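Local coordinates for protein beta-glucoside kinase (Listeria monocytogenes, PDB 4HTL) that phosphorylates cellobiose with ATP to give cellobiose-6'-phosphate and may also act as a transcriptional regulator of the cellobiose uptake operon, at residues G25-T30 with G281-V286; L183-A188 with R193-I198; D125-T130 with G154-M159; A45-F50 with F87-W92. All coordinates share one frame; numbering follows the deposited sequence.

Contact 1 of 4, residues G25-T30 with G281-V286; sequences GEIILT and GLLGAV
Ile27, at the beginning of edge strand 27-34, meets Leu282 and Leu283 of the C-terminal helix 280-293, a contact within the N-terminal half of the actin-like ATPase fold shared by ROK kinases. Here the five-stranded sheet of order 3-2-1-4-5 receives the last helix of the chain. Between side chains the contact is purely apolar. Ile27 CD1 lies 3.9 Å from Leu283 CD2 and, more loosely, 4.4 Å from Leu282 CD1, so one methyl serves both leucines. Two torsions put it there: CG1 stands beside the backbone N (chi1 -64°) and the chain then runs extended (chi2 176°), which sends CD1 out toward the helix. CG1 follows at 4.2 Å from Leu283 CD2, and the two side chains meet at a slant.

The backbones come closest two residues before Ile27, where Gly25 CA and Leu283 CA are 6.3 Å apart. Gly25 has a positive phi of 98°, a backbone shape that suits glycine, and it lies in the turn leading into the strand. Beyond the contact, Leu282 also touches Ala8 and Asp10 of strand 6-11, which probably bind ATP, as in related kinases, while Leu283 packs on Ala113 and Leu117 of helix 106-117. Helix 280-293 thus packs against both the sheet and helix 106-117. Leu283 CD2 is shared between the two strand-side residues: besides the isoleucine methyl it approaches the carbonyl of the glycine, with Gly25 O at 3.4 Å.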
loop_
_atom_site.group_PDB
_atom_site.type_symbol
_atom_site.label_atom_id
_atom_site.label_comp_id
_atom_site.label_asym_id
_atom_site.label_seq_id
_atom_site.Cartn_x
_atom_site.Cartn_y
_atom_site.Cartn_z
ATOM N N GLY A 25 3.592 -28.867 9.706
ATOM C CA GLY A 25 2.707 -27.972 10.477
ATOM C C GLY A 25 1.958 -28.656 11.608
ATOM O O GLY A 25 1.124 -28.021 12.298
ATOM N N GLU A 26 2.218 -29.958 11.784
ATOM C CA GLU A 26 1.699 -30.685 12.943
ATOM C C GLU A 26 2.456 -30.178 14.180
ATOM O O GLU A 26 3.701 -30.208 14.246
ATOM C CB GLU A 26 1.846 -32.196 12.798
ATOM C CG GLU A 26 1.273 -32.929 14.010
ATOM C CD GLU A 26 1.419 -34.418 13.927
ATOM O OE1 GLU A 26 1.891 -34.937 12.881
ATOM O OE2 GLU A 26 1.072 -35.067 14.937
ATOM N N ILE A 27 1.699 -29.667 15.142
ATOM C CA ILE A 27 2.258 -29.133 16.380
ATOM C C ILE A 27 2.081 -30.190 17.453
ATOM O O ILE A 27 0.956 -30.431 17.907
ATOM C CB ILE A 27 1.554 -27.821 16.777
ATOM C CG1 ILE A 27 1.828 -26.771 15.718
ATOM C CG2 ILE A 27 2.066 -27.312 18.118
ATOM C CD1 ILE A 27 1.098 -25.463 15.951
ATOM N N ILE A 28 3.190 -30.817 17.852
ATOM C CA ILE A 28 3.148 -32.036 18.664
ATOM C C ILE A 28 3.227 -31.748 20.152
ATOM O O ILE A 28 2.907 -32.623 20.957
ATOM C CB ILE A 28 4.214 -33.081 18.207
ATOM C CG1 ILE A 28 5.635 -32.606 18.455
ATOM C CG2 ILE A 28 4.049 -33.421 16.723
ATOM C CD1 ILE A 28 6.695 -33.676 18.280
ATOM N N LEU A 29 3.583 -30.517 20.516
ATOM C CA LEU A 29 3.623 -30.069 21.913
ATOM C C LEU A 29 3.429 -28.562 21.932
ATOM O O LEU A 29 3.929 -27.858 21.047
ATOM C CB LEU A 29 4.961 -30.463 22.590
ATOM C CG LEU A 29 5.111 -30.169 24.099
ATOM C CD1 LEU A 29 5.726 -31.355 24.836
ATOM C CD2 LEU A 29 5.890 -28.885 24.387
ATOM N N THR A 30 2.682 -28.066 22.903
ATOM C CA THR A 30 2.553 -26.618 23.129
ATOM C C THR A 30 2.812 -26.241 24.605
ATOM O O THR A 30 2.751 -27.079 25.509
ATOM C CB THR A 30 1.168 -26.087 22.786
ATOM O OG1 THR A 30 0.216 -26.737 23.606
ATOM C CG2 THR A 30 0.821 -26.318 21.312
ATOM N N GLY A 281 0.826 -17.502 14.307
ATOM C CA GLY A 281 2.190 -17.012 14.555
ATOM C C GLY A 281 3.200 -18.152 14.556
ATOM O O GLY A 281 4.229 -18.041 13.923
ATOM N N LEU A 282 2.915 -19.231 15.310
ATOM C CA LEU A 282 3.807 -20.366 15.365
ATOM C C LEU A 282 4.017 -20.975 14.007
ATOM O O LEU A 282 5.157 -21.265 13.590
ATOM C CB LEU A 282 3.263 -21.452 16.323
ATOM C CG LEU A 282 3.120 -21.079 17.799
ATOM C CD1 LEU A 282 2.340 -22.181 18.530
ATOM C CD2 LEU A 282 4.486 -20.803 18.438
ATOM N N LEU A 283 2.910 -21.184 13.306
ATOM C CA LEU A 283 2.973 -21.860 12.013
ATOM C C LEU A 283 3.702 -20.999 10.972
ATOM O O LEU A 283 4.560 -21.504 10.213
ATOM C CB LEU A 283 1.565 -22.221 11.554
ATOM C CG LEU A 283 0.813 -23.266 12.362
ATOM C CD1 LEU A 283 -0.691 -23.215 12.031
ATOM C CD2 LEU A 283 1.416 -24.652 12.138
ATOM N N GLY A 284 3.450 -19.709 10.977
ATOM C CA GLY A 284 4.158 -18.842 10.025
ATOM C C GLY A 284 5.631 -18.705 10.308
ATOM O O GLY A 284 6.459 -18.612 9.378
ATOM N N ALA A 285 5.981 -18.709 11.595
ATOM C CA ALA A 285 7.393 -18.661 11.994
ATOM C C ALA A 285 8.078 -19.890 11.400
ATOM O O ALA A 285 9.174 -19.800 10.848
ATOM C CB ALA A 285 7.530 -18.629 13.515
ATOM N N VAL A 286 7.426 -21.042 11.529
ATOM C CA VAL A 286 7.932 -22.274 10.953
ATOM C C VAL A 286 8.087 -22.215 9.444
ATOM O O VAL A 286 9.130 -22.610 8.906
ATOM C CB VAL A 286 7.159 -23.517 11.457
ATOM C CG1 VAL A 286 7.546 -24.806 10.673
ATOM C CG2 VAL A 286 7.414 -23.656 12.961
#

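Contact 2 of 4, residues L183-A188 with R193-I198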
loop_
_atom_site.group_PDB
_atom_site.type_symbol
_atom_site.label_atom_id
_atom_site.label_comp_id
_atom_site.label_asym_id
_atom_site.label_seq_id
_atom_site.Cartn_x
_atom_site.Cartn_y
_atom_site.Cartn_z
ATOM N N LEU A 183 -13.417 1.133 21.105
ATOM C CA LEU A 183 -14.832 0.950 21.367
ATOM C C LEU A 183 -15.156 0.922 22.844
ATOM O O LEU A 183 -16.103 1.612 23.294
ATOM C CB LEU A 183 -15.358 -0.328 20.717
ATOM C CG LEU A 183 -15.729 -0.296 19.240
ATOM C CD1 LEU A 183 -16.047 -1.734 18.787
ATOM C CD2 LEU A 183 -16.922 0.645 18.951
ATOM N N ARG A 184 -14.370 0.176 23.597
ATOM C CA ARG A 184 -14.564 0.086 25.055
ATOM C C ARG A 184 -14.305 1.439 25.727
ATOM O O ARG A 184 -15.076 1.864 26.588
ATOM C CB ARG A 184 -13.700 -1.023 25.657
ATOM C CG ARG A 184 -14.110 -2.409 25.166
ATOM C CD ARG A 184 -13.114 -3.464 25.603
ATOM N NE ARG A 184 -12.945 -3.378 27.052
ATOM C CZ ARG A 184 -11.823 -3.066 27.699
ATOM N NH1 ARG A 184 -10.667 -2.898 27.060
ATOM N NH2 ARG A 184 -11.845 -2.993 29.031
ATOM N N ARG A 185 -13.242 2.122 25.308
ATOM C CA ARG A 185 -12.940 3.470 25.814
ATOM C C ARG A 185 -14.071 4.443 25.547
ATOM O O ARG A 185 -14.465 5.193 26.431
ATOM C CB ARG A 185 -11.659 3.993 25.209
ATOM C CG ARG A 185 -10.452 3.304 25.800
ATOM C CD ARG A 185 -9.120 3.890 25.330
ATOM N NE ARG A 185 -9.103 5.358 25.387
ATOM C CZ ARG A 185 -8.802 6.156 24.360
ATOM N NH1 ARG A 185 -8.447 5.644 23.177
ATOM N NH2 ARG A 185 -8.839 7.482 24.507
ATOM N N GLN A 186 -14.601 4.435 24.326
ATOM C CA GLN A 186 -15.688 5.309 24.003
ATOM C C GLN A 186 -16.935 4.992 24.826
ATOM O O GLN A 186 -17.619 5.894 25.302
ATOM C CB GLN A 186 -16.040 5.208 22.522
ATOM C CG GLN A 186 -14.968 5.750 21.599
ATOM C CD GLN A 186 -15.136 5.380 20.124
ATOM O OE1 GLN A 186 -15.863 4.437 19.789
ATOM N NE2 GLN A 186 -14.445 6.133 19.223
ATOM N N TYR A 187 -17.262 3.709 24.938
ATOM C CA TYR A 187 -18.405 3.301 25.751
ATOM C C TYR A 187 -18.270 3.732 27.199
ATOM O O TYR A 187 -19.252 4.220 27.799
ATOM C CB TYR A 187 -18.623 1.798 25.649
ATOM C CG TYR A 187 -20.035 1.390 26.080
ATOM C CD1 TYR A 187 -21.145 1.738 25.312
ATOM C CD2 TYR A 187 -20.241 0.642 27.232
ATOM C CE1 TYR A 187 -22.418 1.392 25.698
ATOM C CE2 TYR A 187 -21.513 0.269 27.613
ATOM C CZ TYR A 187 -22.600 0.655 26.838
ATOM O OH TYR A 187 -23.861 0.281 27.202
ATOM N N ALA A 188 -17.071 3.589 27.768
ATOM C CA ALA A 188 -16.812 4.104 29.119
ATOM C C ALA A 188 -17.094 5.612 29.225
ATOM O O ALA A 188 -17.789 6.073 30.152
ATOM C CB ALA A 188 -15.381 3.800 29.521
ATOM N N ARG A 193 -19.086 4.704 33.020
ATOM C CA ARG A 193 -18.688 3.481 33.703
ATOM C C ARG A 193 -17.193 3.252 33.579
ATOM O O ARG A 193 -16.578 3.737 32.633
ATOM C CB ARG A 193 -19.414 2.297 33.066
ATOM C CG ARG A 193 -20.917 2.357 33.284
ATOM C CD ARG A 193 -21.603 1.254 32.511
ATOM N NE ARG A 193 -20.996 -0.043 32.817
ATOM C CZ ARG A 193 -21.193 -1.149 32.108
ATOM N NH1 ARG A 193 -21.988 -1.125 31.039
ATOM N NH2 ARG A 193 -20.585 -2.276 32.462
ATOM N N PRO A 194 -16.603 2.514 34.540
ATOM C CA PRO A 194 -15.179 2.197 34.419
ATOM C C PRO A 194 -14.858 1.257 33.239
ATOM O O PRO A 194 -15.552 0.253 33.012
ATOM C CB PRO A 194 -14.828 1.539 35.776
ATOM C CG PRO A 194 -16.135 1.098 36.344
ATOM C CD PRO A 194 -17.169 2.061 35.835
ATOM N N LEU A 195 -13.807 1.620 32.509
ATOM C CA LEU A 195 -13.308 0.867 31.370
ATOM C C LEU A 195 -13.140 -0.605 31.702
ATOM O O LEU A 195 -13.531 -1.463 30.925
ATOM C CB LEU A 195 -11.951 1.427 30.937
ATOM C CG LEU A 195 -11.293 0.700 29.775
ATOM C CD1 LEU A 195 -12.196 0.812 28.553
ATOM C CD2 LEU A 195 -9.904 1.262 29.514
ATOM N N GLU A 196 -12.562 -0.888 32.869
ATOM C CA GLU A 196 -12.228 -2.272 33.235
ATOM C C GLU A 196 -13.456 -3.183 33.336
ATOM O O GLU A 196 -13.320 -4.401 33.201
ATOM C CB GLU A 196 -11.347 -2.336 34.504
ATOM C CG GLU A 196 -11.929 -1.688 35.756
ATOM C CD GLU A 196 -11.520 -0.230 35.935
ATOM O OE1 GLU A 196 -11.416 0.188 37.110
ATOM O OE2 GLU A 196 -11.304 0.494 34.919
ATOM N N GLU A 197 -14.637 -2.583 33.526
ATOM C CA GLU A 197 -15.918 -3.303 33.672
ATOM C C GLU A 197 -16.722 -3.439 32.376
ATOM O O GLU A 197 -17.810 -4.036 32.356
ATOM C CB GLU A 197 -16.760 -2.610 34.739
ATOM C CG GLU A 197 -16.196 -2.865 36.134
ATOM C CD GLU A 197 -16.821 -2.014 37.219
ATOM O OE1 GLU A 197 -17.940 -1.480 37.017
ATOM O OE2 GLU A 197 -16.174 -1.878 38.283
ATOM N N ILE A 198 -16.176 -2.900 31.294
ATOM C CA ILE A 198 -16.841 -2.928 29.992
ATOM C C ILE A 198 -16.202 -3.989 29.086
ATOM O O ILE A 198 -14.978 -4.056 28.934
ATOM C CB ILE A 198 -16.775 -1.540 29.325
ATOM C CG1 ILE A 198 -17.549 -0.502 30.155
ATOM C CG2 ILE A 198 -17.280 -1.593 27.871
ATOM C CD1 ILE A 198 -17.165 0.912 29.826
HETATM O O HOH W 1 -24.172 0.652 30.154
#
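Arg184 NE donates to Ile198 O over 2.9 Å in a nearly straight bond (167° at the hydrogen), which fastens helix 180-191 to the connection, with its 3-10 turn at 195-197, between helices 180-191 and 200-208. The acceptor lies close to the guanidinium plane, but the donor stands 38° out of the carbonyl plane of Ile198. Arg184 NH2 adds a weak second bond to the same oxygen at 3.3 Å. A bend at chi3 of Arg184 brings the group back onto the loop, where Leu195 CD1 lies over one guanidinium face, 3.8 Å above the plane and offset toward the rim.

Further along, a water bridges Tyr187 OH and Arg193 NH1, at 3.0 Å from each, and accepts from the arginine. Arg193 NH1 also reaches the edge of the tyrosine ring, with CE2 of Tyr187 3.7 Å away and the two planes 80° apart; its salt bridge is with Glu202 of helix 200-208.

Between these polar ends the apolar packing centres on Ile198. Its CG2 rests 3.8 Å from Tyr187 CD2, and Ile203 of helix 200-208 touches both side chains. Packing is tightest at the other branch, where Ile198 CD1 comes within 3.3 Å of Ala188 CA, less than a usual carbon-carbon contact.

Contact 3 of 4, residues D125-T130 with G154-M159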
loop_
_atom_site.group_PDB
_atom_site.type_symbol
_atom_site.label_atom_id
_atom_site.label_comp_id
_atom_site.label_asym_id
_atom_site.label_seq_id
_atom_site.Cartn_x
_atom_site.Cartn_y
_atom_site.Cartn_z
ATOM N N ASP A 125 -1.674 -12.080 -4.551
ATOM C CA ASP A 125 -1.882 -10.703 -4.101
ATOM C C ASP A 125 -3.019 -10.698 -3.093
ATOM O O ASP A 125 -4.189 -10.797 -3.465
ATOM C CB ASP A 125 -2.249 -9.790 -5.294
ATOM C CG ASP A 125 -1.118 -9.603 -6.260
ATOM O OD1 ASP A 125 -1.067 -10.394 -7.249
ATOM O OD2 ASP A 125 -0.227 -8.757 -5.975
ATOM N N PHE A 126 -2.660 -10.763 -1.805
ATOM C CA PHE A 126 -3.651 -10.671 -0.741
ATOM C C PHE A 126 -3.066 -9.946 0.451
ATOM O O PHE A 126 -1.853 -9.799 0.563
ATOM C CB PHE A 126 -4.185 -12.038 -0.330
ATOM C CG PHE A 126 -3.231 -12.925 0.435
ATOM C CD1 PHE A 126 -2.317 -13.764 -0.243
ATOM C CD2 PHE A 126 -3.278 -12.999 1.799
ATOM C CE1 PHE A 126 -1.523 -14.617 0.444
ATOM C CE2 PHE A 126 -2.465 -13.839 2.498
ATOM C CZ PHE A 126 -1.592 -14.689 1.808
ATOM N N LEU A 127 -3.958 -9.417 1.274
ATOM C CA LEU A 127 -3.586 -8.760 2.491
ATOM C C LEU A 127 -4.217 -9.471 3.696
ATOM O O LEU A 127 -5.262 -10.089 3.600
ATOM C CB LEU A 127 -4.036 -7.313 2.503
ATOM C CG LEU A 127 -3.740 -6.453 1.263
ATOM C CD1 LEU A 127 -4.383 -5.064 1.374
ATOM C CD2 LEU A 127 -2.199 -6.336 1.105
ATOM N N CYS A 128 -3.553 -9.317 4.825
ATOM C CA CYS A 128 -4.119 -9.671 6.127
ATOM C C CYS A 128 -4.253 -8.410 7.007
ATOM O O CYS A 128 -3.287 -7.661 7.249
ATOM C CB CYS A 128 -3.267 -10.650 6.803
ATOM S SG CYS A 128 -3.208 -12.270 5.998
ATOM N N LEU A 129 -5.441 -8.233 7.532
ATOM C CA LEU A 129 -5.771 -7.090 8.396
ATOM C C LEU A 129 -6.235 -7.692 9.739
ATOM O O LEU A 129 -7.148 -8.508 9.781
ATOM C CB LEU A 129 -6.857 -6.274 7.746
ATOM C CG LEU A 129 -7.531 -5.179 8.603
ATOM C CD1 LEU A 129 -6.534 -4.091 9.023
ATOM C CD2 LEU A 129 -8.757 -4.616 7.883
ATOM N N THR A 130 -5.577 -7.289 10.822
ATOM C CA THR A 130 -5.877 -7.794 12.184
ATOM C C THR A 130 -6.393 -6.643 13.008
ATOM O O THR A 130 -5.711 -5.649 13.128
ATOM C CB THR A 130 -4.628 -8.426 12.785
ATOM O OG1 THR A 130 -4.144 -9.466 11.873
ATOM C CG2 THR A 130 -4.969 -9.118 14.121
ATOM N N GLY A 154 3.550 -2.739 6.134
ATOM C CA GLY A 154 2.351 -3.360 6.645
ATOM C C GLY A 154 1.746 -2.737 7.898
ATOM O O GLY A 154 0.924 -3.350 8.572
ATOM N N GLU A 155 2.157 -1.527 8.211
ATOM C CA GLU A 155 1.645 -0.777 9.353
ATOM C C GLU A 155 0.290 -0.148 9.061
ATOM O O GLU A 155 0.105 1.091 9.038
ATOM C CB GLU A 155 2.675 0.284 9.820
ATOM C CG GLU A 155 3.839 -0.234 10.605
ATOM C CD GLU A 155 3.516 -0.574 12.075
ATOM O OE1 GLU A 155 2.333 -0.810 12.424
ATOM O OE2 GLU A 155 4.461 -0.530 12.915
ATOM N N PHE A 156 -0.687 -1.024 8.908
ATOM C CA PHE A 156 -2.027 -0.644 8.460
ATOM C C PHE A 156 -2.727 0.260 9.470
ATOM O O PHE A 156 -3.534 1.096 9.089
ATOM C CB PHE A 156 -2.927 -1.841 8.175
ATOM C CG PHE A 156 -2.522 -2.726 7.020
ATOM C CD1 PHE A 156 -1.499 -2.413 6.124
ATOM C CD2 PHE A 156 -3.279 -3.865 6.786
ATOM C CE1 PHE A 156 -1.190 -3.280 5.068
ATOM C CE2 PHE A 156 -2.986 -4.731 5.745
ATOM C CZ PHE A 156 -1.945 -4.428 4.860
ATOM N N GLY A 157 -2.373 0.123 10.762
ATOM C CA GLY A 157 -2.975 0.939 11.772
ATOM C C GLY A 157 -2.612 2.404 11.738
ATOM O O GLY A 157 -3.245 3.226 12.410
ATOM N N TYR A 158 -1.573 2.738 10.985
ATOM C CA TYR A 158 -1.151 4.139 10.836
ATOM C C TYR A 158 -1.878 4.860 9.697
ATOM O O TYR A 158 -1.664 6.061 9.498
ATOM C CB TYR A 158 0.362 4.225 10.632
ATOM C CG TYR A 158 1.163 4.061 11.898
ATOM C CD1 TYR A 158 1.370 2.817 12.482
ATOM C CD2 TYR A 158 1.676 5.175 12.544
ATOM C CE1 TYR A 158 2.101 2.711 13.654
ATOM C CE2 TYR A 158 2.410 5.063 13.702
ATOM C CZ TYR A 158 2.611 3.831 14.253
ATOM O OH TYR A 158 3.367 3.727 15.411
HETATM N N MSE A 159 -2.791 4.190 8.988
HETATM C CA MSE A 159 -3.567 4.931 7.997
HETATM C C MSE A 159 -4.476 5.923 8.723
HETATM O O MSE A 159 -5.069 5.632 9.773
HETATM C CB MSE A 159 -4.457 4.038 7.151
HETATM C CG MSE A 159 -3.716 3.067 6.180
HETATM SE SE MSE A 159 -4.873 2.124 5.033
HETATM C CE MSE A 159 -5.404 0.762 6.233
#
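Phe156 does most of the touching here: its ring reaches across to Leu129 and Leu127, two residues on strand 126-131, and to the carbonyl of Cys128 between them. The backbones themselves stay apart, with Leu129 CA 7.5 Å from Phe156 CA, so the ring spans the gap. Its orientation is set by chi2 of -8°, which makes the ring plane nearly contain the CA-CB bond, with CD1 eclipsing CA, while CD2, CE2 and CZ face the strand.

Leu129 CD1 lies at the ring edge, 4.0 Å from Phe156 CD2, and Leu127 CD2 is also near the ring plane, 4.2 Å from Phe156 CZ. Between them Cys128 O lies 3.3 Å from Phe156 CE2 and 3.8 Å from CD2 of the same ring, a carbon-oxygen contact. Leu129 holds CG anti to its N (chi1 169°), which carries its branch toward the phenyl edge.

Strand 126-131 is the middle strand of the second five-stranded sheet, in the C-terminal half of this ROK kinase fold, and Phe156 comes from the long loop between strand 144-145 and helix 174-177. Glu155, centre of an inverse gamma turn, leads into a short 3-10 turn at 156-158, closed by the bond from Tyr158 N to Glu155 O at 3.1 Å. Ile139 of the adjacent strand 135-141 touches both Phe156 and Leu127. The same loop belongs to the dimer interface: Phe156 packs on Leu235 of the second subunit, and the ring of Tyr158 stacks on Tyr234 of that subunit.

Contact 4 of 4, residues A45-F50 with F87-W92; sequences AEMKVF and FNLKEW
Lys48 and Met47 of helix 40-52 face Trp92 and Leu89 of helix 89-97, two helices set well apart, with Lys48 CA 11.0 Å from Trp92 CA. The packing is apolar. Lys48 CG lies 3.9 Å from Trp92 CH2, and CD of the same lysine 4.1 Å from it; the two side chains cross at about a right angle. The second pair is looser: the selenium of Met47, a selenomethionine, is 4.5 Å from Leu89 CD1.

Polar bonds accompany this packing. Lys48 bends at chi3 (86°) and again at chi4, and its NZ forms a salt bridge with Glu96, one helical turn beyond Trp92. At the start of helix 89-97 Asn88 is the N-cap: Glu91 N donates to Asn88 OD1 at 2.8 Å and 162°, from above the amide carbonyl plane.

Leu44 of helix 40-52 extends the seam by touching both Leu89 and Trp92. The two helices also pack on the N-terminal sheet, Phe50 on strands 15-21 and 27-34 and Leu89 on strand 101-105, and Met47 lies close to Phe9 of strand 6-11, which probably binds ATP, as in related kinases.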
loop_
_atom_site.group_PDB
_atom_site.type_symbol
_atom_site.label_atom_id
_atom_site.label_comp_id
_atom_site.label_asym_id
_atom_site.label_seq_id
_atom_site.Cartn_x
_atom_site.Cartn_y
_atom_site.Cartn_z
ATOM N N ALA A 45 13.800 -15.703 29.166
ATOM C CA ALA A 45 13.853 -16.716 30.242
ATOM C C ALA A 45 12.905 -17.887 29.917
ATOM O O ALA A 45 13.301 -19.063 29.957
ATOM C CB ALA A 45 13.487 -16.072 31.549
ATOM N N GLU A 46 11.675 -17.550 29.529
ATOM C CA GLU A 46 10.700 -18.561 29.105
ATOM C C GLU A 46 11.222 -19.377 27.921
ATOM O O GLU A 46 11.049 -20.607 27.872
ATOM C CB GLU A 46 9.369 -17.927 28.752
ATOM C CG GLU A 46 8.636 -17.180 29.843
ATOM C CD GLU A 46 7.933 -18.057 30.853
ATOM O OE1 GLU A 46 7.803 -19.301 30.622
ATOM O OE2 GLU A 46 7.475 -17.456 31.861
HETATM N N MSE A 47 11.884 -18.722 26.972
HETATM C CA MSE A 47 12.484 -19.457 25.859
HETATM C C MSE A 47 13.525 -20.474 26.309
HETATM O O MSE A 47 13.511 -21.644 25.866
HETATM C CB MSE A 47 13.124 -18.491 24.857
HETATM C CG MSE A 47 12.111 -17.731 24.077
HETATM SE SE MSE A 47 12.892 -16.373 22.959
HETATM C CE MSE A 47 11.377 -16.025 21.869
ATOM N N LYS A 48 14.445 -20.024 27.168
ATOM C CA LYS A 48 15.495 -20.891 27.687
ATOM C C LYS A 48 14.913 -22.112 28.381
ATOM O O LYS A 48 15.386 -23.251 28.185
ATOM C CB LYS A 48 16.410 -20.124 28.665
ATOM C CG LYS A 48 17.555 -19.447 27.982
ATOM C CD LYS A 48 18.501 -18.806 28.989
ATOM C CE LYS A 48 19.533 -19.791 29.494
ATOM N NZ LYS A 48 20.483 -20.207 28.418
ATOM N N VAL A 49 13.875 -21.882 29.179
ATOM C CA VAL A 49 13.228 -22.973 29.945
ATOM C C VAL A 49 12.556 -23.961 28.977
ATOM O O VAL A 49 12.744 -25.178 29.102
ATOM C CB VAL A 49 12.228 -22.411 30.997
ATOM C CG1 VAL A 49 11.325 -23.511 31.575
ATOM C CG2 VAL A 49 12.982 -21.679 32.111
ATOM N N PHE A 50 11.838 -23.451 27.978
ATOM C CA PHE A 50 11.173 -24.332 26.992
ATOM C C PHE A 50 12.178 -25.180 26.215
ATOM O O PHE A 50 11.943 -26.363 25.996
ATOM C CB PHE A 50 10.332 -23.512 26.015
ATOM C CG PHE A 50 9.461 -24.328 25.069
ATOM C CD1 PHE A 50 8.286 -24.912 25.497
ATOM C CD2 PHE A 50 9.823 -24.491 23.741
ATOM C CE1 PHE A 50 7.483 -25.644 24.615
ATOM C CE2 PHE A 50 9.033 -25.229 22.860
ATOM C CZ PHE A 50 7.867 -25.808 23.301
ATOM N N PHE A 87 18.344 -5.437 18.906
ATOM C CA PHE A 87 18.771 -6.704 19.506
ATOM C C PHE A 87 18.749 -7.802 18.465
ATOM O O PHE A 87 17.704 -8.045 17.853
ATOM C CB PHE A 87 17.803 -7.073 20.633
ATOM C CG PHE A 87 18.104 -8.370 21.308
ATOM C CD1 PHE A 87 19.396 -8.667 21.764
ATOM C CD2 PHE A 87 17.085 -9.286 21.549
ATOM C CE1 PHE A 87 19.664 -9.872 22.407
ATOM C CE2 PHE A 87 17.354 -10.481 22.208
ATOM C CZ PHE A 87 18.641 -10.777 22.627
ATOM N N ASN A 88 19.875 -8.474 18.266
ATOM C CA ASN A 88 19.901 -9.601 17.363
ATOM C C ASN A 88 19.502 -10.877 18.100
ATOM O O ASN A 88 20.328 -11.607 18.632
ATOM C CB ASN A 88 21.224 -9.737 16.650
ATOM C CG ASN A 88 21.103 -10.600 15.420
ATOM O OD1 ASN A 88 20.516 -11.690 15.483
ATOM N ND2 ASN A 88 21.575 -10.092 14.281
ATOM N N LEU A 89 18.197 -11.140 18.068
ATOM C CA LEU A 89 17.609 -12.299 18.748
ATOM C C LEU A 89 18.016 -13.603 18.045
ATOM O O LEU A 89 18.189 -14.638 18.694
ATOM C CB LEU A 89 16.098 -12.156 18.817
ATOM C CG LEU A 89 15.338 -13.339 19.434
ATOM C CD1 LEU A 89 15.809 -13.676 20.847
ATOM C CD2 LEU A 89 13.840 -13.021 19.419
ATOM N N LYS A 90 18.211 -13.560 16.734
ATOM C CA LYS A 90 18.724 -14.757 16.008
ATOM C C LYS A 90 20.106 -15.139 16.529
ATOM O O LYS A 90 20.357 -16.308 16.846
ATOM C CB LYS A 90 18.770 -14.513 14.499
ATOM C CG LYS A 90 19.288 -15.673 13.640
ATOM C CD LYS A 90 19.262 -15.359 12.144
ATOM C CE LYS A 90 20.133 -16.368 11.372
ATOM N NZ LYS A 90 20.089 -16.078 9.920
ATOM N N GLU A 91 21.006 -14.169 16.623
ATOM C CA GLU A 91 22.370 -14.467 17.068
ATOM C C GLU A 91 22.420 -14.883 18.532
ATOM O O GLU A 91 23.244 -15.707 18.903
ATOM C CB GLU A 91 23.288 -13.290 16.835
ATOM C CG GLU A 91 23.633 -13.093 15.377
ATOM C CD GLU A 91 24.469 -11.852 15.139
ATOM O OE1 GLU A 91 24.845 -11.644 13.972
ATOM O OE2 GLU A 91 24.740 -11.082 16.095
ATOM N N TRP A 92 21.545 -14.306 19.355
ATOM C CA TRP A 92 21.443 -14.687 20.759
ATOM C C TRP A 92 21.061 -16.134 20.889
ATOM O O TRP A 92 21.719 -16.889 21.608
ATOM C CB TRP A 92 20.430 -13.798 21.487
ATOM C CG TRP A 92 20.391 -14.027 22.977
ATOM C CD1 TRP A 92 21.210 -13.457 23.942
ATOM C CD2 TRP A 92 19.464 -14.895 23.727
ATOM N NE1 TRP A 92 20.870 -13.905 25.207
ATOM C CE2 TRP A 92 19.826 -14.763 25.144
ATOM C CE3 TRP A 92 18.404 -15.715 23.379
ATOM C CZ2 TRP A 92 19.144 -15.454 26.149
ATOM C CZ3 TRP A 92 17.725 -16.402 24.397
ATOM C CH2 TRP A 92 18.091 -16.276 25.751
#

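In the fold
From the N terminus, contact 1 opens first, at 25-30, and closes last, at 281-286, so its loop of 250 residues encloses the other three. Within it they follow in series without crossing: contact 4 runs from 45-50 to 87-92, contact 3 runs from 125-130 to 154-159, and contact 2 is a short local closure at 183-198. Contacts 1 and 4 belong to the N-terminal sheet and its helices, their centres about 17 Å apart, and touch through Leu29 CD2 and Phe50 CE1 at 3.6 Å. Contact 3 ties the second sheet to the dimer-facing loop. Contact 2 pins the loop after helix 180-191 back onto that helix, on the opposite side of the chain's centre from contact 1.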